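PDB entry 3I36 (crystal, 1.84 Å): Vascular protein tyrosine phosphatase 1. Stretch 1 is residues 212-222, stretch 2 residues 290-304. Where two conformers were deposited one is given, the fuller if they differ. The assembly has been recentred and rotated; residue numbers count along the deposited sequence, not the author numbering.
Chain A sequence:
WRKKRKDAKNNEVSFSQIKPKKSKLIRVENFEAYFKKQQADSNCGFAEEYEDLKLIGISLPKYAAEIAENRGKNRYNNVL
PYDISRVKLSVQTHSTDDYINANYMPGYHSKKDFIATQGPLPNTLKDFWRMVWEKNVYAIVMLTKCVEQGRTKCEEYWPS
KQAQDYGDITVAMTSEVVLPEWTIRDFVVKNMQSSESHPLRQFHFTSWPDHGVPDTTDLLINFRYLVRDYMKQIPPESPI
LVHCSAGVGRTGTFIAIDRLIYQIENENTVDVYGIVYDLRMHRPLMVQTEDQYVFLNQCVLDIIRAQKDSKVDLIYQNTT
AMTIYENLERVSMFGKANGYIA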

ATOM      1  N   GLY A 212      14.077   9.837   1.102  1.00 28.33           N
ATOM      2  CA  GLY A 212      13.428  10.497  -0.007  1.00 29.27           C
ATOM      3  C   GLY A 212      12.803   9.502  -0.957  1.00 24.41           C
ATOM      4  O   GLY A 212      12.761   8.302  -0.690  1.00 23.00           O
ATOM      5  N   VAL A 213      12.325  10.022  -2.074  1.00 19.90           N
ATOM      6  CA  VAL A 213      11.613   9.239  -3.058  1.00 18.53           C
ATOM      7  C   VAL A 213      12.569   8.767  -4.133  1.00 20.17           C
ATOM      8  O   VAL A 213      13.682   9.279  -4.244  1.00 24.95           O
ATOM      9  N   PRO A 214      12.137   7.799  -4.950  1.00 23.20           N
ATOM     10  CA  PRO A 214      12.990   7.378  -6.066  1.00 19.08           C
ATOM     11  C   PRO A 214      13.377   8.557  -6.968  1.00 20.48           C
ATOM     12  O   PRO A 214      12.596   9.492  -7.150  1.00 17.77           O
ATOM     13  N   ASP A 215      14.580   8.502  -7.531  1.00 23.20           N
ATOM     14  CA  ASP A 215      15.065   9.561  -8.416  1.00 30.36           C
ATOM     15  C   ASP A 215      14.237   9.680  -9.689  1.00 27.03           C
ATOM     16  O   ASP A 215      14.093  10.766 -10.251  1.00 27.21           O
ATOM     17  N   THR A 216      13.697   8.555 -10.143  1.00 24.17           N
ATOM     18  CA  THR A 216      12.868   8.528 -11.338  1.00 24.84           C
ATOM     19  C   THR A 216      11.596   7.786 -11.009  1.00 23.48           C
ATOM     20  O   THR A 216      11.512   7.115  -9.982  1.00 18.88           O
ATOM     21  N   THR A 217      10.606   7.902 -11.886  1.00 22.26           N
ATOM     22  CA  THR A 217       9.302   7.320 -11.611  1.00 22.88           C
ATOM     23  C   THR A 217       9.101   6.041 -12.406  1.00 24.72           C
ATOM     24  O   THR A 217       8.220   5.256 -12.097  1.00 20.91           O
ATOM     25  N   ASP A 218       9.913   5.830 -13.436  1.00 21.12           N
ATOM     26  CA  ASP A 218       9.649   4.735 -14.360  1.00 22.68           C
ATOM     27  C   ASP A 218       9.687   3.365 -13.687  1.00 19.30           C
ATOM     28  O   ASP A 218       8.860   2.509 -13.986  1.00 22.88           O
ATOM     29  N   LEU A 219      10.627   3.162 -12.774  1.00 18.33           N
ATOM     30  CA  LEU A 219      10.776   1.849 -12.168  1.00 19.53           C
ATOM     31  C   LEU A 219       9.571   1.518 -11.305  1.00 22.08           C
ATOM     32  O   LEU A 219       9.027   0.414 -11.383  1.00 20.10           O
ATOM     33  N   LEU A 220       9.146   2.468 -10.478  1.00 18.58           N
ATOM     34  CA  LEU A 220       7.993   2.210  -9.644  1.00 19.07           C
ATOM     35  C   LEU A 220       6.757   2.026 -10.514  1.00 14.64           C
ATOM     36  O   LEU A 220       5.892   1.200 -10.215  1.00 13.63           O
ATOM     37  N   ILE A 221       6.668   2.801 -11.590  1.00 15.63           N
ATOM     38  CA  ILE A 221       5.529   2.681 -12.493  1.00 17.28           C
ATOM     39  C   ILE A 221       5.543   1.329 -13.207  1.00 15.42           C
ATOM     40  O   ILE A 221       4.512   0.673 -13.317  1.00 16.13           O
ATOM     41  N   ASN A 222       6.713   0.905 -13.684  1.00 13.37           N
ATOM     42  CA  ASN A 222       6.846  -0.410 -14.293  0.50 19.30           C
ATOM     43  C   ASN A 222       6.527  -1.522 -13.301  1.00 16.77           C
ATOM     44  O   ASN A 222       5.930  -2.535 -13.655  1.00 14.38           O
ATOM     45  N   GLU A 290       5.601  15.469   1.755  1.00 19.93           N
ATOM     46  CA  GLU A 290       5.354  16.321   0.617  1.00 16.34           C
ATOM     47  C   GLU A 290       6.141  15.814  -0.593  1.00 15.60           C
ATOM     48  O   GLU A 290       5.652  15.852  -1.707  1.00 18.68           O
ATOM     49  N   ASP A 291       7.354  15.324  -0.367  1.00 20.23           N
ATOM     50  CA  ASP A 291       8.165  14.798  -1.462  1.00 19.81           C
ATOM     51  C   ASP A 291       7.407  13.679  -2.169  1.00 18.16           C
ATOM     52  O   ASP A 291       7.372  13.603  -3.400  1.00 18.38           O
ATOM     53  N   GLN A 292       6.779  12.808  -1.390  1.00 15.53           N
ATOM     54  CA  GLN A 292       5.988  11.750  -1.998  1.00 14.39           C
ATOM     55  C   GLN A 292       4.855  12.321  -2.824  1.00 13.38           C
ATOM     56  O   GLN A 292       4.566  11.825  -3.903  1.00 16.16           O
ATOM     57  N   TYR A 293       4.195  13.341  -2.294  1.00 16.40           N
ATOM     58  CA  TYR A 293       3.075  13.948  -2.995  1.00 17.24           C
ATOM     59  C   TYR A 293       3.538  14.566  -4.310  1.00 16.40           C
ATOM     60  O   TYR A 293       2.860  14.462  -5.327  1.00 16.27           O
ATOM     61  N   VAL A 294       4.685  15.229  -4.278  1.00 16.33           N
ATOM     62  CA  VAL A 294       5.235  15.785  -5.502  1.00 14.19           C
ATOM     63  C   VAL A 294       5.632  14.655  -6.436  1.00 19.53           C
ATOM     64  O   VAL A 294       5.399  14.724  -7.635  1.00 16.36           O
ATOM     65  N   PHE A 295       6.230  13.612  -5.869  1.00 22.03           N
ATOM     66  CA  PHE A 295       6.599  12.423  -6.634  1.00 22.96           C
ATOM     67  C   PHE A 295       5.403  11.871  -7.392  1.00 16.78           C
ATOM     68  O   PHE A 295       5.539  11.426  -8.536  1.00 16.95           O
ATOM     69  N   LEU A 296       4.222  11.899  -6.771  1.00 16.11           N
ATOM     70  CA  LEU A 296       3.016  11.414  -7.448  1.00 15.84           C
ATOM     71  C   LEU A 296       2.745  12.260  -8.648  1.00 16.40           C
ATOM     72  O   LEU A 296       2.414  11.778  -9.730  1.00 19.66           O
ATOM     73  N   ASN A 297       2.862  13.558  -8.442  1.00 17.80           N
ATOM     74  CA  ASN A 297       2.628  14.459  -9.536  1.00 19.63           C
ATOM     75  C   ASN A 297       3.683  14.236 -10.599  1.00 18.68           C
ATOM     76  O   ASN A 297       3.386  14.289 -11.786  1.00 19.31           O
ATOM     77  N   GLN A 298       4.912  13.966 -10.171  1.00 16.07           N
ATOM     78  CA  GLN A 298       5.961  13.640 -11.136  1.00 20.70           C
ATOM     79  C   GLN A 298       5.584  12.389 -11.931  1.00 20.40           C
ATOM     80  O   GLN A 298       5.785  12.310 -13.151  1.00 15.69           O
ATOM     81  N   CYS A 299       5.040  11.403 -11.227  1.00 20.89           N
ATOM     82  CA  CYS A 299       4.581  10.179 -11.869  1.00 21.40           C
ATOM     83  C   CYS A 299       3.580  10.499 -12.964  1.00 23.41           C
ATOM     84  O   CYS A 299       3.731  10.057 -14.099  1.00 20.96           O
ATOM     85  N   VAL A 300       2.565  11.282 -12.618  1.00 22.40           N
ATOM     86  CA  VAL A 300       1.562  11.691 -13.583  1.00 20.19           C
ATOM     87  C   VAL A 300       2.206  12.382 -14.766  1.00 16.76           C
ATOM     88  O   VAL A 300       1.873  12.098 -15.914  1.00 23.97           O
ATOM     89  N   LEU A 301       3.130  13.295 -14.490  1.00 17.88           N
ATOM     90  CA  LEU A 301       3.770  14.045 -15.563  1.00 21.17           C
ATOM     91  C   LEU A 301       4.516  13.097 -16.485  1.00 24.02           C
ATOM     92  O   LEU A 301       4.419  13.185 -17.714  1.00 21.89           O
ATOM     93  N   ASP A 302       5.259  12.179 -15.885  1.00 22.09           N
ATOM     94  CA  ASP A 302       6.062  11.241 -16.654  1.00 22.24           C
ATOM     95  C   ASP A 302       5.189  10.303 -17.485  1.00 25.15           C
ATOM     96  O   ASP A 302       5.521   9.982 -18.624  1.00 24.51           O
ATOM     97  N   ILE A 303       4.071   9.875 -16.911  1.00 24.71           N
ATOM     98  CA  ILE A 303       3.149   8.994 -17.608  1.00 27.25           C
ATOM     99  C   ILE A 303       2.555   9.709 -18.807  1.00 30.75           C
ATOM    100  O   ILE A 303       2.523   9.176 -19.913  1.00 31.59           O
ATOM    101  N   ILE A 304       2.094  10.929 -18.574  1.00 32.67           N
ATOM    102  CA  ILE A 304       1.539  11.761 -19.627  1.00 31.52           C
ATOM    103  C   ILE A 304       2.569  12.026 -20.725  1.00 37.98           C
ATOM    104  O   ILE A 304       2.286  11.861 -21.911  1.00 41.15           O
TER

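A loop and the first turn of the helix that follows it pack across one side of a long helix, in a mainly apolar contact centred on the ring of Phe-295 and pinned near one end by a very short hydrogen bond between Thr-217 and Asp-302. The two segments bury 532 Å² in all, and helix 218-222 crosses helix 290-304 at 80° between their N-to-C directions. The axes stay 10.6 Å apart at their closest, leaving room for side chains between them; the backbones come nearer at Thr-217, whose CA lies 5.5 Å from CA of Cys-299.

On the long helix, Asp-291, Phe-295, Gln-298 and Asp-302 point toward the partner, a spacing of three or four residues that keeps them on one side of the helix. Phe-295 (chi1 t, chi2 80°) gives up the most surface. Over one face of its ring lies Pro-214, whose CD sits 4.0 Å from the ring centroid, 26° off the normal, in a CH-pi contact. At the ring edge, Thr-216 O approaches CE1 of Phe-295 at 3.7 Å, and CD2 of Leu-220 (t, p) meets CE2 of Phe-295 at 3.6 Å. Val-213 and Thr-217 reach the ring obliquely, Val-213 CB lying 3.8 Å from Phe-295 CD1.

Val-213 (m) points inward and also covers the start of the helix: its CG1 is 3.8 Å from Gln-292 N and equally far from Gln-292 CG. Gln-292 (m, t) itself leaves the backbone sideways. Farther along, Ile-221 (m, t) sends CD1 to within 3.7 Å of CG1 of Ile-303 (m, t), which starts out sideways but brings its end nearer, and to 4.2 Å from CB of Cys-299 (m).

Thr-217 (p) combines both kinds of contact. Its CG2 methyl fits among Phe-295 CE1 at 3.7 Å, Gln-298 CG at 3.7 Å and Cys-299 SG at 3.6 Å, while its hydroxyl OG1 donates to Asp-302 OD2 at 2.4 Å. The other carboxylate oxygen of Asp-302 (m) is also engaged: Gln-298 NE2, from a side chain in t, p, donates to Asp-302 OD1 at 2.9 Å, so the acceptor is held from within its own helix. Water 3 accepts from Thr-217 N at 3.2 Å and donates to Asp-302 OD2 at 2.5 Å, tying backbone and side chain of the threonine to the same carboxylate oxygen.

Two more waters bridge the other end. Water 2 accepts from Val-213 N at 2.8 Å and donates weakly to OD2 of Asp-291 (m) at 3.5 Å; water 1 accepts from Gln-292 NE2 at 2.8 Å and donates weakly to Gly-212 O at 3.4 Å. Asp-215 and Asp-218 point away. Asp-218 (p) instead serves its own segment, its OD1 accepting from OG1 of Thr-216 (p) at 2.8 Å.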

ATOM      1  CB  VAL A 213      10.526  10.097  -3.704  1.00 19.40           C
ATOM      2  CG1 VAL A 213       9.494  10.507  -2.643  1.00 17.20           C
ATOM      3  CG2 VAL A 213      11.151  11.324  -4.362  1.00 14.07           C
ATOM      4  CB  PRO A 214      12.097   6.401  -6.830  1.00 19.52           C
ATOM      5  CG  PRO A 214      11.139   5.884  -5.804  1.00 19.61           C
ATOM      6  CD  PRO A 214      10.869   7.051  -4.901  1.00 22.46           C
ATOM      7  CB  ASP A 215      16.527   9.308  -8.785  1.00 39.61           C
ATOM      8  CG  ASP A 215      17.452   9.422  -7.598  1.00 45.59           C
ATOM      9  OD1 ASP A 215      17.142  10.207  -6.673  1.00 43.94           O
ATOM     10  OD2 ASP A 215      18.489   8.727  -7.595  1.00 46.29           O
ATOM     11  CB  THR A 216      13.557   7.813 -12.519  1.00 24.31           C
ATOM     12  OG1 THR A 216      13.786   6.442 -12.182  1.00 26.77           O
ATOM     13  CG2 THR A 216      14.877   8.488 -12.864  1.00 28.42           C
ATOM     14  CB  THR A 217       8.178   8.292 -11.981  1.00 20.56           C
ATOM     15  OG1 THR A 217       8.258   8.579 -13.379  1.00 22.04           O
ATOM     16  CG2 THR A 217       8.307   9.595 -11.193  1.00 22.82           C
ATOM     17  CB  ASP A 218      10.582   4.782 -15.583  1.00 27.32           C
ATOM     18  CG  ASP A 218      12.034   4.968 -15.207  1.00 40.11           C
ATOM     19  OD1 ASP A 218      12.366   4.883 -14.007  1.00 40.07           O
ATOM     20  OD2 ASP A 218      12.851   5.201 -16.124  1.00 56.07           O
ATOM     21  CB  LEU A 219      12.058   1.755 -11.350  1.00 19.51           C
ATOM     22  CG  LEU A 219      13.294   1.706 -12.253  1.00 30.50           C
ATOM     23  CD1 LEU A 219      14.567   1.887 -11.447  1.00 34.08           C
ATOM     24  CD2 LEU A 219      13.306   0.387 -13.011  1.00 27.70           C
ATOM     25  CB  LEU A 220       7.783   3.334  -8.643  1.00 21.79           C
ATOM     26  CG  LEU A 220       6.710   3.084  -7.587  1.00 17.40           C
ATOM     27  CD1 LEU A 220       7.066   1.872  -6.733  1.00 14.46           C
ATOM     28  CD2 LEU A 220       6.574   4.309  -6.725  1.00 17.35           C
ATOM     29  CB  ILE A 221       5.482   3.836 -13.501  1.00 17.45           C
ATOM     30  CG1 ILE A 221       5.084   5.134 -12.794  1.00 19.49           C
ATOM     31  CG2 ILE A 221       4.521   3.511 -14.641  1.00 19.05           C
ATOM     32  CD1 ILE A 221       5.441   6.401 -13.567  1.00 18.62           C
ATOM     33  CB  ASN A 222       8.253  -0.589 -14.862  0.50 22.72           C
ATOM     34  CG  ASN A 222       8.530   0.342 -16.023  0.50 19.25           C
ATOM     35  OD1 ASN A 222       7.608   0.816 -16.690  0.50 17.30           O
ATOM     36  ND2 ASN A 222       9.809   0.607 -16.274  0.50 20.49           N
ATOM     37  CB  GLU A 290       5.775  17.739   0.969  1.00 16.38           C
ATOM     38  CG  GLU A 290       5.373  18.761  -0.020  1.00 23.70           C
ATOM     39  CD  GLU A 290       5.857  20.115   0.413  1.00 23.39           C
ATOM     40  OE1 GLU A 290       5.268  20.644   1.368  1.00 24.01           O
ATOM     41  OE2 GLU A 290       6.831  20.613  -0.185  1.00 28.41           O
ATOM     42  CB  ASP A 291       9.512  14.260  -0.948  1.00 24.56           C
ATOM     43  CG  ASP A 291      10.407  15.349  -0.373  1.00 39.31           C
ATOM     44  OD1 ASP A 291       9.999  16.529  -0.328  1.00 37.72           O
ATOM     45  OD2 ASP A 291      11.540  15.016   0.030  1.00 49.97           O
ATOM     46  CB  GLN A 292       5.426  10.798  -0.940  1.00 16.91           C
ATOM     47  CG  GLN A 292       6.507   9.919  -0.358  1.00 18.28           C
ATOM     48  CD  GLN A 292       6.062   9.186   0.878  1.00 19.28           C
ATOM     49  OE1 GLN A 292       4.934   9.350   1.337  1.00 17.53           O
ATOM     50  NE2 GLN A 292       6.954   8.378   1.435  1.00 16.86           N
ATOM     51  CB  TYR A 293       2.427  15.010  -2.124  1.00 13.16           C
ATOM     52  CG  TYR A 293       1.151  15.575  -2.697  1.00 17.73           C
ATOM     53  CD1 TYR A 293      -0.048  14.903  -2.547  1.00 18.60           C
ATOM     54  CD2 TYR A 293       1.149  16.775  -3.394  1.00 15.46           C
ATOM     55  CE1 TYR A 293      -1.217  15.405  -3.059  1.00 19.61           C
ATOM     56  CE2 TYR A 293      -0.024  17.296  -3.904  1.00 18.30           C
ATOM     57  CZ  TYR A 293      -1.205  16.597  -3.737  1.00 23.66           C
ATOM     58  OH  TYR A 293      -2.386  17.089  -4.234  1.00 18.75           O
ATOM     59  CB  VAL A 294       6.438  16.695  -5.226  1.00 17.15           C
ATOM     60  CG1 VAL A 294       7.083  17.136  -6.544  1.00 17.91           C
ATOM     61  CG2 VAL A 294       5.991  17.900  -4.407  1.00 19.33           C
ATOM     62  CB  PHE A 295       7.195  11.366  -5.702  1.00 19.35           C
ATOM     63  CG  PHE A 295       7.621  10.098  -6.393  1.00 23.20           C
ATOM     64  CD1 PHE A 295       8.837  10.027  -7.065  1.00 20.46           C
ATOM     65  CD2 PHE A 295       6.823   8.971  -6.342  1.00 22.65           C
ATOM     66  CE1 PHE A 295       9.237   8.851  -7.678  1.00 18.97           C
ATOM     67  CE2 PHE A 295       7.206   7.802  -6.955  1.00 22.34           C
ATOM     68  CZ  PHE A 295       8.415   7.735  -7.628  1.00 18.41           C
ATOM     69  CB  LEU A 296       1.796  11.557  -6.552  1.00 22.41           C
ATOM     70  CG  LEU A 296       1.606  10.478  -5.529  1.00 14.09           C
ATOM     71  CD1 LEU A 296       0.315  10.762  -4.788  1.00 13.53           C
ATOM     72  CD2 LEU A 296       1.564   9.148  -6.267  1.00 11.78           C
ATOM     73  CB  ASN A 297       2.596  15.880  -9.018  1.00 12.25           C
ATOM     74  CG  ASN A 297       1.312  16.170  -8.300  1.00 14.46           C
ATOM     75  OD1 ASN A 297       1.199  15.980  -7.081  1.00 19.30           O
ATOM     76  ND2 ASN A 297       0.314  16.591  -9.056  1.00 14.53           N
ATOM     77  CB  GLN A 298       7.300  13.417 -10.435  1.00 21.02           C
ATOM     78  CG  GLN A 298       8.467  13.300 -11.421  1.00 20.60           C
ATOM     79  CD  GLN A 298       8.681  14.590 -12.181  1.00 26.56           C
ATOM     80  OE1 GLN A 298       8.904  15.637 -11.573  1.00 21.53           O
ATOM     81  NE2 GLN A 298       8.611  14.525 -13.515  1.00 22.63           N
ATOM     82  CB  CYS A 299       3.968   9.228 -10.841  1.00 16.28           C
ATOM     83  SG  CYS A 299       5.195   8.421  -9.838  1.00 22.01           S
ATOM     84  CB  VAL A 300       0.517  12.638 -12.961  1.00 20.67           C
ATOM     85  CG1 VAL A 300      -0.425  13.157 -14.031  1.00 23.71           C
ATOM     86  CG2 VAL A 300      -0.254  11.918 -11.867  1.00 17.36           C
ATOM     87  CB  LEU A 301       4.724  15.092 -14.988  1.00 19.16           C
ATOM     88  CG  LEU A 301       5.348  16.043 -15.999  1.00 21.91           C
ATOM     89  CD1 LEU A 301       4.266  16.915 -16.606  1.00 26.63           C
ATOM     90  CD2 LEU A 301       6.442  16.891 -15.328  1.00 21.43           C
ATOM     91  CB  ASP A 302       6.977  10.449 -15.724  1.00 25.21           C
ATOM     92  CG  ASP A 302       8.018  11.330 -15.059  1.00 21.57           C
ATOM     93  OD1 ASP A 302       8.162  12.492 -15.486  1.00 21.69           O
ATOM     94  OD2 ASP A 302       8.693  10.866 -14.121  1.00 20.00           O
ATOM     95  CB  ILE A 303       2.021   8.545 -16.671  1.00 25.48           C
ATOM     96  CG1 ILE A 303       2.590   7.617 -15.604  1.00 20.56           C
ATOM     97  CG2 ILE A 303       0.896   7.880 -17.463  1.00 25.66           C
ATOM     98  CD1 ILE A 303       1.658   7.331 -14.474  1.00 19.19           C
ATOM     99  CB  ILE A 304       1.036  13.087 -19.039  1.00 28.94           C
ATOM    100  CG1 ILE A 304      -0.257  12.837 -18.256  1.00 29.37           C
ATOM    101  CG2 ILE A 304       0.820  14.114 -20.132  1.00 34.25           C
ATOM    102  CD1 ILE A 304      -0.682  13.999 -17.379  1.00 31.67           C
TER
HETATM  103  O   HOH W   1       9.517   8.158   0.319  1.00 19.90           O
HETATM  104  O   HOH W   2      12.901  12.714  -2.187  1.00 24.81           O
HETATM  105  O   HOH W   3      11.114  10.641 -13.428  1.00 38.54           O